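Local coordinates for putative lipoprotein (Bacteroides fragilis, PDB 3QNK) that is a SusD-like outer-membrane lipoprotein of unproven function that, as in its relatives, probably captures glycans at the cell surface for uptake, at residues L114-Y119 with D154-D159; K181-A186 with E237-V242. One frame throughout, in Å; residues are numbered along the deposited sequence.

Contact 1 lies within the alpha-alpha superhelix of this SusD-family chain and contact 2 at its junction with a small sheet; they follow one another in sequence. Contact 1 (114-119 with 154-159) pairs helix 101-126 with helix 149-166. Contact 2 (181-186 with 237-242) sets the next helix, 181-194, against strand 238-244, so it joins the helical layer to that antiparallel sheet. Their centres are about 15 Å apart. The two meet directly where CE of selenomethionine M117 packs 4.2 Å from CD2 of F240, and helix 181-194 also touches contact 1, where I156 meets V191. Contact 1 carries a buried ion pair, whereas contact 2 is wholly apolar between its segments.

Contact 1 (L114-Y119 with D154-D159)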
loop_
_atom_site.group_PDB
_atom_site.type_symbol
_atom_site.label_atom_id
_atom_site.label_comp_id
_atom_site.label_asym_id
_atom_site.label_seq_id
_atom_site.Cartn_x
_atom_site.Cartn_y
_atom_site.Cartn_z
ATOM N N LEU B 114 -0.827 16.801 13.332
ATOM C CA LEU B 114 -0.779 15.565 12.553
ATOM C C LEU B 114 -0.059 15.767 11.227
ATOM O O LEU B 114 0.799 14.953 10.902
ATOM C CB LEU B 114 -2.176 14.963 12.344
ATOM C CG LEU B 114 -2.794 14.323 13.607
ATOM C CD1 LEU B 114 -4.249 14.006 13.393
ATOM C CD2 LEU B 114 -2.069 13.055 14.026
ATOM N N ARG B 115 -0.331 16.865 10.502
ATOM C CA ARG B 115 0.346 17.113 9.223
ATOM C C ARG B 115 1.847 17.288 9.432
ATOM O O ARG B 115 2.634 16.795 8.616
ATOM C CB ARG B 115 -0.245 18.323 8.474
ATOM C CG ARG B 115 0.307 18.455 7.047
ATOM C CD ARG B 115 -0.407 19.493 6.237
ATOM N NE ARG B 115 -0.100 20.836 6.715
ATOM C CZ ARG B 115 -0.502 21.946 6.112
ATOM N NH1 ARG B 115 -1.227 21.882 4.998
ATOM N NH2 ARG B 115 -0.190 23.130 6.619
ATOM N N ALA B 116 2.238 17.960 10.536
ATOM C CA ALA B 116 3.635 18.177 10.915
ATOM C C ALA B 116 4.310 16.845 11.202
ATOM O O ALA B 116 5.421 16.590 10.736
ATOM C CB ALA B 116 3.702 19.076 12.133
HETATM N N MSE B 117 3.611 15.977 11.935
HETATM C CA MSE B 117 4.064 14.644 12.286
HETATM C C MSE B 117 4.263 13.784 11.042
HETATM O O MSE B 117 5.250 13.048 10.981
HETATM C CB MSE B 117 3.063 13.993 13.245
HETATM C CG MSE B 117 3.355 12.532 13.486
HETATM SE SE MSE B 117 2.379 11.869 14.960
HETATM C CE MSE B 117 3.565 12.507 16.366
ATOM N N PHE B 118 3.348 13.868 10.072
ATOM C CA PHE B 118 3.415 13.071 8.837
ATOM C C PHE B 118 4.572 13.513 7.966
ATOM O O PHE B 118 5.317 12.646 7.512
ATOM C CB PHE B 118 2.094 13.109 8.053
ATOM C CG PHE B 118 0.923 12.520 8.796
ATOM C CD1 PHE B 118 1.082 11.413 9.619
ATOM C CD2 PHE B 118 -0.351 13.038 8.639
ATOM C CE1 PHE B 118 -0.005 10.862 10.305
ATOM C CE2 PHE B 118 -1.442 12.486 9.328
ATOM C CZ PHE B 118 -1.259 11.396 10.151
ATOM N N TYR B 119 4.766 14.838 7.779
ATOM C CA TYR B 119 5.874 15.369 6.998
ATOM C C TYR B 119 7.211 15.079 7.671
ATOM O O TYR B 119 8.185 14.773 6.970
ATOM C CB TYR B 119 5.731 16.860 6.752
ATOM C CG TYR B 119 5.069 17.203 5.428
ATOM C CD1 TYR B 119 5.689 16.903 4.215
ATOM C CD2 TYR B 119 3.857 17.886 5.387
ATOM C CE1 TYR B 119 5.086 17.217 2.999
ATOM C CE2 TYR B 119 3.257 18.218 4.176
ATOM C CZ TYR B 119 3.863 17.862 2.989
ATOM O OH TYR B 119 3.261 18.189 1.808
ATOM N N ASP B 154 11.171 24.109 8.049
ATOM C CA ASP B 154 10.419 25.357 8.251
ATOM C C ASP B 154 8.912 25.091 8.175
ATOM O O ASP B 154 8.178 25.562 9.038
ATOM C CB ASP B 154 10.807 26.427 7.222
ATOM C CG ASP B 154 12.165 27.065 7.391
ATOM O OD1 ASP B 154 12.767 26.912 8.478
ATOM O OD2 ASP B 154 12.593 27.790 6.472
ATOM N N PHE B 155 8.463 24.307 7.167
ATOM C CA PHE B 155 7.052 23.933 6.983
ATOM C C PHE B 155 6.531 23.192 8.214
ATOM O O PHE B 155 5.531 23.619 8.778
ATOM C CB PHE B 155 6.869 23.076 5.706
ATOM C CG PHE B 155 5.445 22.833 5.284
ATOM C CD1 PHE B 155 4.686 21.828 5.876
ATOM C CD2 PHE B 155 4.874 23.566 4.258
ATOM C CE1 PHE B 155 3.368 21.603 5.489
ATOM C CE2 PHE B 155 3.569 23.316 3.847
ATOM C CZ PHE B 155 2.821 22.344 4.476
ATOM N N ILE B 156 7.236 22.126 8.653
ATOM C CA ILE B 156 6.892 21.309 9.829
ATOM C C ILE B 156 6.773 22.198 11.061
ATOM O O ILE B 156 5.768 22.139 11.776
ATOM C CB ILE B 156 7.906 20.145 10.061
ATOM C CG1 ILE B 156 7.908 19.140 8.880
ATOM C CG2 ILE B 156 7.618 19.422 11.378
ATOM C CD1 ILE B 156 9.178 18.328 8.783
ATOM N N LEU B 157 7.780 23.042 11.283
ATOM C CA LEU B 157 7.828 23.913 12.459
ATOM C C LEU B 157 6.770 25.003 12.429
ATOM O O LEU B 157 6.296 25.389 13.492
ATOM C CB LEU B 157 9.236 24.497 12.632
ATOM C CG LEU B 157 10.319 23.458 13.023
ATOM C CD1 LEU B 157 11.716 24.014 12.889
ATOM C CD2 LEU B 157 10.060 22.894 14.397
ATOM N N GLU B 158 6.347 25.476 11.242
ATOM C CA GLU B 158 5.274 26.467 11.167
ATOM C C GLU B 158 3.946 25.815 11.556
ATOM O O GLU B 158 3.170 26.426 12.280
ATOM C CB GLU B 158 5.197 27.123 9.792
ATOM C CG GLU B 158 5.596 28.588 9.853
ATOM C CD GLU B 158 4.782 29.476 10.784
ATOM O OE1 GLU B 158 3.566 29.647 10.534
ATOM O OE2 GLU B 158 5.369 30.024 11.747
ATOM N N ASP B 159 3.735 24.544 11.152
ATOM C CA ASP B 159 2.552 23.737 11.501
ATOM C C ASP B 159 2.503 23.503 13.009
ATOM O O ASP B 159 1.437 23.655 13.605
ATOM C CB ASP B 159 2.541 22.379 10.753
ATOM C CG ASP B 159 1.688 22.313 9.486
ATOM O OD1 ASP B 159 0.847 23.217 9.284
ATOM O OD2 ASP B 159 1.827 21.325 8.723
#
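R115 and D159 form a buried, two-pronged salt bridge between successive antiparallel helices 101-126 and 149-166 of the alpha-alpha superhelix, consistent with the TPR-like architecture of SusD proteins. The short segments pass 8.5 Å apart, with 155° between their directions. Along the R115 side chain, CB, CG and CD run past D159 OD2, CD at 3.8 Å, and a bend at chi3 (70°) places NE. From there NE donates to D159 OD2 at 2.8 Å and NH2 to D159 OD1 at 2.9 Å; both oxygens use their syn lone pairs and lie close to the guanidinium plane. F155 CZ sits over the centre of one guanidinium face, its ring steeply tilted against that plane. NH1 turns to N88 on helix 76-93, and D159 OD1 also bonds H112 ND1, so both ends of the ion pair have a second partner. A116 is the point of nearest backbone approach, its CA 4.6 Å from that of I156; its small CB packs on D159 CB, and its carbonyl O lies 3.6 Å from I156 CG2. Y119 extends the apolar side: its ring meets F155 obliquely, planes 64° apart, while its OH bonds the backbone N of L132. At the ring contact, Y119 CE2 approaches F155 CE1 to 3.6 Å; nearer the backbone, Y119 CB rests 3.8 Å from I156 CG1.

Contact 2 (K181-A186 with E237-V242); sequences KGAAYA and EIIFDV
I239 drives its CG2 methyl against the N-terminal part of helix 181-194, where G182, A183 and A186 offer a surface of glycine and alanine. This is the dense part of the contact: CG2 stands 3.4 Å from A183 CA and 3.7 Å from G182 C, touching the helix backbone itself. CG2 is anti to the backbone N of I239, which carries this branch toward the helix. A186 CB closes over the same methyl at 3.8 Å and also meets I239 CD1 at 4.0 Å. The F240 side is looser. Its closest atom is CB, 4.0 Å from A183 CB; the ring lies obliquely to that methyl and leads away to an edge-to-face contact with F113 on helix 101-126. No hydrogen bond joins the two segments, and just 168 Å² is buried between them. Opposite L389, I239 and F240 make a classic beta bulge, both bonding its backbone. The chain turns a corner here, and both side chains start out toward the helix. Strand 238-244 is the middle strand of a three-stranded antiparallel sheet, between 384-387 and 389-390. On helix 391-405, I394 touches both I239 and A186, while helix 149-166 packs against A184 and Y185.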
loop_
_atom_site.group_PDB
_atom_site.type_symbol
_atom_site.label_atom_id
_atom_site.label_comp_id
_atom_site.label_asym_id
_atom_site.label_seq_id
_atom_site.Cartn_x
_atom_site.Cartn_y
_atom_site.Cartn_z
ATOM N N LYS B 181 -1.006 20.815 23.786
ATOM C CA LYS B 181 -0.073 21.920 23.597
ATOM C C LYS B 181 1.350 21.369 23.844
ATOM O O LYS B 181 2.257 21.597 23.041
ATOM C CB LYS B 181 -0.453 23.044 24.570
ATOM C CG LYS B 181 0.176 24.408 24.362
ATOM C CD LYS B 181 -0.294 25.337 25.492
ATOM C CE LYS B 181 -0.541 26.762 25.053
ATOM N NZ LYS B 181 -1.662 26.902 24.065
ATOM N N GLY B 182 1.476 20.539 24.880
ATOM C CA GLY B 182 2.703 19.858 25.263
ATOM C C GLY B 182 3.228 18.940 24.192
ATOM O O GLY B 182 4.426 18.971 23.895
ATOM N N ALA B 183 2.342 18.130 23.573
ATOM C CA ALA B 183 2.747 17.233 22.491
ATOM C C ALA B 183 3.343 18.035 21.333
ATOM O O ALA B 183 4.396 17.665 20.815
ATOM C CB ALA B 183 1.562 16.400 22.026
ATOM N N ALA B 184 2.714 19.174 20.981
ATOM C CA ALA B 184 3.183 20.040 19.897
ATOM C C ALA B 184 4.560 20.630 20.228
ATOM O O ALA B 184 5.454 20.562 19.388
ATOM C CB ALA B 184 2.181 21.140 19.627
ATOM N N TYR B 185 4.755 21.145 21.462
ATOM C CA TYR B 185 6.040 21.704 21.880
ATOM C C TYR B 185 7.104 20.621 21.936
ATOM O O TYR B 185 8.234 20.850 21.482
ATOM C CB TYR B 185 5.925 22.418 23.233
ATOM C CG TYR B 185 5.518 23.875 23.140
ATOM C CD1 TYR B 185 6.359 24.820 22.556
ATOM C CD2 TYR B 185 4.330 24.328 23.723
ATOM C CE1 TYR B 185 5.988 26.163 22.472
ATOM C CE2 TYR B 185 3.968 25.678 23.683
ATOM C CZ TYR B 185 4.801 26.592 23.058
ATOM O OH TYR B 185 4.442 27.923 23.005
ATOM N N ALA B 186 6.745 19.434 22.467
ATOM C CA ALA B 186 7.651 18.291 22.547
ATOM C C ALA B 186 8.089 17.844 21.134
ATOM O O ALA B 186 9.287 17.653 20.927
ATOM C CB ALA B 186 7.001 17.147 23.299
ATOM N N GLU B 237 4.420 11.110 32.656
ATOM C CA GLU B 237 5.579 11.130 31.761
ATOM C C GLU B 237 5.149 11.098 30.278
ATOM O O GLU B 237 5.850 11.640 29.423
ATOM C CB GLU B 237 6.509 9.955 32.067
ATOM C CG GLU B 237 7.707 9.846 31.124
ATOM C CD GLU B 237 9.010 9.414 31.747
ATOM O OE1 GLU B 237 9.051 9.174 32.976
ATOM O OE2 GLU B 237 10.003 9.327 30.995
ATOM N N ILE B 238 4.019 10.449 29.976
ATOM C CA ILE B 238 3.501 10.342 28.620
ATOM C C ILE B 238 3.082 11.730 28.110
ATOM O O ILE B 238 2.314 12.413 28.770
ATOM C CB ILE B 238 2.335 9.314 28.543
ATOM C CG1 ILE B 238 2.811 7.890 28.913
ATOM C CG2 ILE B 238 1.716 9.319 27.152
ATOM C CD1 ILE B 238 1.701 6.911 29.270
ATOM N N ILE B 239 3.613 12.148 26.957
ATOM C CA ILE B 239 3.243 13.419 26.325
ATOM C C ILE B 239 2.302 13.088 25.151
ATOM O O ILE B 239 1.255 13.702 25.036
ATOM C CB ILE B 239 4.467 14.275 25.919
ATOM C CG1 ILE B 239 5.201 14.791 27.172
ATOM C CG2 ILE B 239 4.048 15.434 25.043
ATOM C CD1 ILE B 239 6.554 15.518 26.931
ATOM N N PHE B 240 2.656 12.098 24.316
ATOM C CA PHE B 240 1.851 11.629 23.189
ATOM C C PHE B 240 2.088 10.150 22.958
ATOM O O PHE B 240 3.236 9.712 22.865
ATOM C CB PHE B 240 2.119 12.433 21.883
ATOM C CG PHE B 240 1.097 12.154 20.797
ATOM C CD1 PHE B 240 -0.183 12.704 20.857
ATOM C CD2 PHE B 240 1.399 11.313 19.741
ATOM C CE1 PHE B 240 -1.138 12.408 19.881
ATOM C CE2 PHE B 240 0.448 11.033 18.753
ATOM C CZ PHE B 240 -0.810 11.587 18.826
ATOM N N ASP B 241 0.996 9.382 22.859
ATOM C CA ASP B 241 1.059 7.941 22.606
ATOM C C ASP B 241 -0.096 7.447 21.724
ATOM O O ASP B 241 -1.041 8.189 21.435
ATOM C CB ASP B 241 1.089 7.139 23.926
ATOM C CG ASP B 241 -0.141 7.243 24.836
ATOM O OD1 ASP B 241 -1.122 7.950 24.458
ATOM O OD2 ASP B 241 -0.120 6.633 25.927
ATOM N N VAL B 242 0.012 6.183 21.301
ATOM C CA VAL B 242 -0.969 5.427 20.537
ATOM C C VAL B 242 -1.019 4.014 21.123
ATOM O O VAL B 242 0.028 3.438 21.427
ATOM C CB VAL B 242 -0.757 5.419 18.990
ATOM C CG1 VAL B 242 -1.144 6.749 18.372
ATOM C CG2 VAL B 242 0.650 5.053 18.608
#